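Local coordinates for putative cell invasion protein with MAC/Perforin domain (Bacteroides thetaiotaomicron VPI-5482, PDB 3KK7), which is of unproven function but belongs to the membrane-attack complex/perforin family and may take part in cell invasion, at residues I377-M382 / Y394-V399; L408-P413 / F469-V474. All blocks are in the same frame, centred on the assembly; numbering follows the deposited sequence.

Interaction 1 of 2, residues I377-M382 / Y394-V399; sequences IEIIKM and YDIVPV
Strands 376-386 and 392-401 form a beta hairpin in a mixed sheet, and six backbone hydrogen bonds join these antiparallel segments. At the start, CG2 of Ile377 lies alongside the Pro398 ring, 3.9 Å from its CB. Glu378 pairs with Val399 through both backbone N-H groups. Its CG takes the crowded position between backbone N and carbonyl carbon (chi1 58°) and lies beside Val399 CB. The carboxylate beyond is held by Asn401 and Lys407 at OE2 and by Lys457 at OE1, so its buried charge is probably well balanced. Ile379 faces a proline with no N-H to give. On this side nothing is lost, because in a non-hydrogen-bonded pair the backbone N of Pro398 points away from strand 376-386. Ile379 CG2 meets Ile396 CG2 at 3.5 Å, on the face covered by helix 429-443. Ile380 returns to the other face, and its CG1 crosses Val399 CG2 obliquely. Lys381 sets its CB 4.0 Å from Tyr394 CB, then leads its amine away to Pro455 O. Met382, a selenomethionine, has CG anti to the backbone N (chi1 -174°) and SE 4.2 Å from Val397 CG2. Its carbonyl C sits at the edge of the Tyr394 ring, 3.7 Å from Tyr394 CD1.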
loop_
_atom_site.group_PDB
_atom_site.type_symbol
_atom_site.label_atom_id
_atom_site.label_comp_id
_atom_site.label_asym_id
_atom_site.label_seq_id
_atom_site.Cartn_x
_atom_site.Cartn_y
_atom_site.Cartn_z
ATOM N N ILE A 377 -4.546 24.711 12.796
ATOM C CA ILE A 377 -5.033 24.252 14.075
ATOM C C ILE A 377 -6.485 24.673 14.180
ATOM O O ILE A 377 -6.797 25.830 13.934
ATOM C CB ILE A 377 -4.261 24.896 15.208
ATOM C CG1 ILE A 377 -2.785 24.477 15.139
ATOM C CG2 ILE A 377 -4.893 24.509 16.539
ATOM C CD1 ILE A 377 -1.911 25.084 16.223
ATOM N N GLU A 378 -7.369 23.738 14.515
ATOM C CA GLU A 378 -8.767 24.064 14.776
ATOM C C GLU A 378 -9.041 23.790 16.265
ATOM O O GLU A 378 -8.736 22.696 16.768
ATOM C CB GLU A 378 -9.721 23.284 13.857
ATOM C CG GLU A 378 -9.616 21.745 13.937
ATOM C CD GLU A 378 -10.496 21.020 12.927
ATOM O OE1 GLU A 378 -11.562 21.578 12.585
ATOM O OE2 GLU A 378 -10.129 19.893 12.483
ATOM N N ILE A 379 -9.540 24.799 16.986
ATOM C CA ILE A 379 -9.897 24.643 18.402
ATOM C C ILE A 379 -11.377 24.272 18.419
ATOM O O ILE A 379 -12.246 25.101 18.104
ATOM C CB ILE A 379 -9.664 25.937 19.229
ATOM C CG1 ILE A 379 -8.202 26.405 19.105
ATOM C CG2 ILE A 379 -10.039 25.700 20.694
ATOM C CD1 ILE A 379 -8.006 27.896 19.251
ATOM N N ILE A 380 -11.664 23.023 18.760
ATOM C CA ILE A 380 -13.020 22.529 18.689
ATOM C C ILE A 380 -13.326 21.716 19.931
ATOM O O ILE A 380 -12.598 21.783 20.905
ATOM C CB ILE A 380 -13.236 21.716 17.390
ATOM C CG1 ILE A 380 -12.262 20.529 17.313
ATOM C CG2 ILE A 380 -13.068 22.625 16.175
ATOM C CD1 ILE A 380 -12.699 19.417 16.365
ATOM N N LYS A 381 -14.414 20.962 19.891
ATOM C CA LYS A 381 -14.898 20.229 21.039
ATOM C C LYS A 381 -14.623 18.741 20.882
ATOM O O LYS A 381 -14.840 18.189 19.809
ATOM C CB LYS A 381 -16.393 20.485 21.216
ATOM C CG LYS A 381 -16.695 21.890 21.680
ATOM C CD LYS A 381 -18.197 22.151 21.838
ATOM C CE LYS A 381 -18.442 23.519 22.458
ATOM N NZ LYS A 381 -19.726 24.138 22.051
HETATM N N MSE A 382 -14.135 18.113 21.958
HETATM C CA MSE A 382 -13.866 16.671 22.006
HETATM C C MSE A 382 -14.788 16.023 23.026
HETATM O O MSE A 382 -14.880 16.469 24.169
HETATM C CB MSE A 382 -12.412 16.402 22.390
HETATM C CG MSE A 382 -11.980 14.946 22.344
HETATM SE SE MSE A 382 -10.236 14.784 23.217
HETATM C CE MSE A 382 -10.460 13.078 24.187
ATOM N N TYR A 394 -18.294 17.881 26.718
ATOM C CA TYR A 394 -17.158 18.065 25.845
ATOM C C TYR A 394 -16.042 18.882 26.480
ATOM O O TYR A 394 -16.292 19.750 27.309
ATOM C CB TYR A 394 -17.628 18.802 24.609
ATOM C CG TYR A 394 -18.649 18.074 23.776
ATOM C CD1 TYR A 394 -18.248 17.190 22.769
ATOM C CD2 TYR A 394 -20.009 18.282 23.968
ATOM C CE1 TYR A 394 -19.183 16.526 21.979
ATOM C CE2 TYR A 394 -20.951 17.633 23.180
ATOM C CZ TYR A 394 -20.533 16.759 22.185
ATOM O OH TYR A 394 -21.453 16.104 21.405
ATOM N N ASP A 395 -14.807 18.582 26.074
ATOM C CA ASP A 395 -13.643 19.402 26.370
ATOM C C ASP A 395 -13.372 20.247 25.115
ATOM O O ASP A 395 -13.816 19.907 24.016
ATOM C CB ASP A 395 -12.432 18.513 26.708
ATOM C CG ASP A 395 -11.238 19.300 27.302
ATOM O OD1 ASP A 395 -11.407 20.481 27.663
ATOM O OD2 ASP A 395 -10.125 18.734 27.430
ATOM N N ILE A 396 -12.662 21.357 25.288
ATOM C CA ILE A 396 -12.262 22.212 24.172
ATOM C C ILE A 396 -10.803 21.910 23.931
ATOM O O ILE A 396 -9.992 21.989 24.842
ATOM C CB ILE A 396 -12.444 23.695 24.503
ATOM C CG1 ILE A 396 -13.915 23.981 24.795
ATOM C CG2 ILE A 396 -11.963 24.575 23.354
ATOM C CD1 ILE A 396 -14.160 25.345 25.424
ATOM N N VAL A 397 -10.479 21.600 22.688
ATOM C CA VAL A 397 -9.184 21.048 22.318
ATOM C C VAL A 397 -8.618 21.670 21.011
ATOM O O VAL A 397 -9.364 21.898 20.052
ATOM C CB VAL A 397 -9.346 19.524 22.161
ATOM C CG1 VAL A 397 -8.443 19.006 21.116
ATOM C CG2 VAL A 397 -9.101 18.812 23.500
ATOM N N PRO A 398 -7.301 21.957 20.977
ATOM C CA PRO A 398 -6.677 22.306 19.713
ATOM C C PRO A 398 -6.368 21.036 18.941
ATOM O O PRO A 398 -5.865 20.084 19.532
ATOM C CB PRO A 398 -5.386 22.998 20.140
ATOM C CG PRO A 398 -5.065 22.432 21.456
ATOM C CD PRO A 398 -6.333 21.987 22.088
ATOM N N VAL A 399 -6.685 21.019 17.644
ATOM C CA VAL A 399 -6.405 19.867 16.786
ATOM C C VAL A 399 -5.570 20.324 15.596
ATOM O O VAL A 399 -6.039 21.084 14.765
ATOM C CB VAL A 399 -7.708 19.190 16.290
ATOM C CG1 VAL A 399 -7.385 18.019 15.394
ATOM C CG2 VAL A 399 -8.558 18.714 17.451
#

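Interaction 2 of 2, residues L408-P413 / F469-V474; sequences LIFSNP and FQINNV
Strands 407-411 and 468-472 run parallel here. Ile409 makes two backbone bonds between them. Its N-H goes to Phe469 O, and its carbonyl O takes the N-H of Ile471 in a nearly straight bond of 2.9 Å. Leu408, Phe410, Phe469 and Ile471 share one face of the sheet. Leu408 and Phe469 point the same way, each with CG anti to the carbonyl carbon, and Leu408 CD2 rests 3.8 Å from Phe469 CD1. The extended Ile471 chain carries its CD1 back to Leu408 CB, at 4.0 Å. Phe410 also has CG anti to the carbonyl carbon, and a chi2 near zero (4°) turns the ring so that one face meets Val474. Val474 CG1, anti to its own backbone N (chi1 161°), lies over that face in a CH-pi contact, 3.8 Å from the centroid of the Phe410 ring. On the other face of the sheet, Ser411 OG donates to Asn472 OD1 over 3.1 Å, from above the amide carbonyl plane. Asn472 CB and CG also pack on the Pro413 ring. An alanine at Asn472 would lack OD1 and CG, and would probably leave Ser411 OG without this bond and loosen the packing on Pro413. Past the strand, Asn473 takes a left-handed backbone conformation (phi 52°) as the chain turns. Its N-H reaches Ser411 O at 3.3 Å, and its OD1 lies 3.1 Å from Pro413 CD. This is a parallel strand pair within the mixed sheet of the D2 domain, finished by a turn that brings Val474 back onto Phe410.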
loop_
_atom_site.group_PDB
_atom_site.type_symbol
_atom_site.label_atom_id
_atom_site.label_comp_id
_atom_site.label_asym_id
_atom_site.label_seq_id
_atom_site.Cartn_x
_atom_site.Cartn_y
_atom_site.Cartn_z
ATOM N N LEU A 408 -4.473 15.702 14.554
ATOM C CA LEU A 408 -3.721 15.419 15.768
ATOM C C LEU A 408 -4.325 16.239 16.914
ATOM O O LEU A 408 -3.984 17.408 17.127
ATOM C CB LEU A 408 -2.221 15.708 15.564
ATOM C CG LEU A 408 -1.594 15.147 14.267
ATOM C CD1 LEU A 408 -0.096 15.475 14.158
ATOM C CD2 LEU A 408 -1.819 13.653 14.197
ATOM N N ILE A 409 -5.247 15.599 17.627
ATOM C CA ILE A 409 -5.926 16.178 18.782
ATOM C C ILE A 409 -4.933 16.284 19.930
ATOM O O ILE A 409 -4.377 15.279 20.333
ATOM C CB ILE A 409 -7.088 15.260 19.268
ATOM C CG1 ILE A 409 -8.036 14.877 18.134
ATOM C CG2 ILE A 409 -7.899 15.935 20.346
ATOM C CD1 ILE A 409 -8.983 13.741 18.508
ATOM N N PHE A 410 -4.713 17.499 20.437
ATOM C CA PHE A 410 -3.871 17.738 21.634
ATOM C C PHE A 410 -4.774 17.666 22.871
ATOM O O PHE A 410 -5.295 18.675 23.354
ATOM C CB PHE A 410 -3.236 19.119 21.591
ATOM C CG PHE A 410 -2.262 19.338 20.463
ATOM C CD1 PHE A 410 -2.026 18.398 19.488
ATOM C CD2 PHE A 410 -1.600 20.544 20.365
ATOM C CE1 PHE A 410 -1.117 18.658 18.455
ATOM C CE2 PHE A 410 -0.696 20.800 19.339
ATOM C CZ PHE A 410 -0.458 19.858 18.391
ATOM N N SER A 411 -4.955 16.459 23.382
ATOM C CA SER A 411 -5.920 16.213 24.449
ATOM C C SER A 411 -5.375 16.511 25.818
ATOM O O SER A 411 -4.158 16.537 26.015
ATOM C CB SER A 411 -6.385 14.762 24.400
ATOM O OG SER A 411 -5.407 13.962 23.754
ATOM N N ASN A 412 -6.305 16.738 26.756
ATOM C CA ASN A 412 -6.012 16.937 28.183
ATOM C C ASN A 412 -6.561 15.719 28.925
ATOM O O ASN A 412 -7.763 15.644 29.201
ATOM C CB ASN A 412 -6.659 18.237 28.721
ATOM C CG ASN A 412 -6.293 19.497 27.875
ATOM O OD1 ASN A 412 -5.826 19.389 26.723
ATOM N ND2 ASN A 412 -6.526 20.699 28.452
ATOM N N PRO A 413 -5.692 14.743 29.240
ATOM C CA PRO A 413 -6.210 13.492 29.791
ATOM C C PRO A 413 -6.877 13.675 31.162
ATOM O O PRO A 413 -7.679 12.833 31.564
ATOM C CB PRO A 413 -4.968 12.598 29.858
ATOM C CG PRO A 413 -3.827 13.539 29.996
ATOM C CD PRO A 413 -4.216 14.775 29.234
ATOM N N PHE A 469 -5.940 11.303 15.706
ATOM C CA PHE A 469 -5.059 10.742 16.740
ATOM C C PHE A 469 -5.080 11.638 17.976
ATOM O O PHE A 469 -5.202 12.868 17.865
ATOM C CB PHE A 469 -3.629 10.615 16.228
ATOM C CG PHE A 469 -3.520 9.823 14.969
ATOM C CD1 PHE A 469 -3.824 10.399 13.746
ATOM C CD2 PHE A 469 -3.158 8.498 15.000
ATOM C CE1 PHE A 469 -3.757 9.669 12.584
ATOM C CE2 PHE A 469 -3.079 7.762 13.821
ATOM C CZ PHE A 469 -3.384 8.345 12.623
ATOM N N GLN A 470 -4.971 11.004 19.144
ATOM C CA GLN A 470 -4.848 11.690 20.440
ATOM C C GLN A 470 -3.410 11.741 20.901
ATOM O O GLN A 470 -2.763 10.708 20.998
ATOM C CB GLN A 470 -5.585 10.927 21.520
ATOM C CG GLN A 470 -7.099 10.967 21.442
ATOM C CD GLN A 470 -7.745 10.703 22.806
ATOM O OE1 GLN A 470 -7.080 10.723 23.842
ATOM N NE2 GLN A 470 -9.040 10.478 22.807
ATOM N N ILE A 471 -2.919 12.947 21.180
ATOM C CA ILE A 471 -1.628 13.131 21.831
ATOM C C ILE A 471 -1.873 13.897 23.129
ATOM O O ILE A 471 -2.196 15.096 23.116
ATOM C CB ILE A 471 -0.609 13.912 20.983
ATOM C CG1 ILE A 471 -0.707 13.591 19.491
ATOM C CG2 ILE A 471 0.814 13.610 21.487
ATOM C CD1 ILE A 471 0.115 14.567 18.639
ATOM N N ASN A 472 -1.745 13.193 24.250
ATOM C CA ASN A 472 -1.954 13.798 25.574
ATOM C C ASN A 472 -0.808 14.694 25.960
ATOM O O ASN A 472 0.328 14.464 25.544
ATOM C CB ASN A 472 -2.058 12.732 26.660
ATOM C CG ASN A 472 -3.246 11.829 26.490
ATOM O OD1 ASN A 472 -4.320 12.263 26.060
ATOM N ND2 ASN A 472 -3.078 10.562 26.862
ATOM N N ASN A 473 -1.108 15.696 26.783
ATOM C CA ASN A 473 -0.081 16.538 27.380
ATOM C C ASN A 473 0.888 17.125 26.357
ATOM O O ASN A 473 2.105 17.131 26.587
ATOM C CB ASN A 473 0.703 15.728 28.414
ATOM C CG ASN A 473 -0.198 15.008 29.382
ATOM O OD1 ASN A 473 -1.249 15.524 29.754
ATOM N ND2 ASN A 473 0.200 13.813 29.801
ATOM N N VAL A 474 0.363 17.597 25.226
ATOM C CA VAL A 474 1.220 18.225 24.231
ATOM C C VAL A 474 1.682 19.524 24.827
ATOM O O VAL A 474 0.883 20.260 25.395
ATOM C CB VAL A 474 0.528 18.480 22.899
ATOM C CG1 VAL A 474 1.295 19.532 22.110
ATOM C CG2 VAL A 474 0.416 17.180 22.109
#

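Both interactions belong to one mixed beta-sheet of the D2 domain, and strands 392-401 and 407-411 are neighbours in it. Pro398 O probably accepts a hydrogen bond from Phe410 N, and Val397 CG1 packs on Ile409 CG2, so the two contacts are continuous. Interaction 1 is buried. It pairs strands close in sequence, antiparallel, with a regular ladder and mostly aliphatic side chains. Interaction 2 is partly buried and joins distant parts of the chain in parallel. Its strand portion is apolar on one face, while its more open end carries asparagines and a proline, with the buried Ser411 hydroxyl bonded among them. Met382 reaches from interaction 1 to Gln470 of interaction 2.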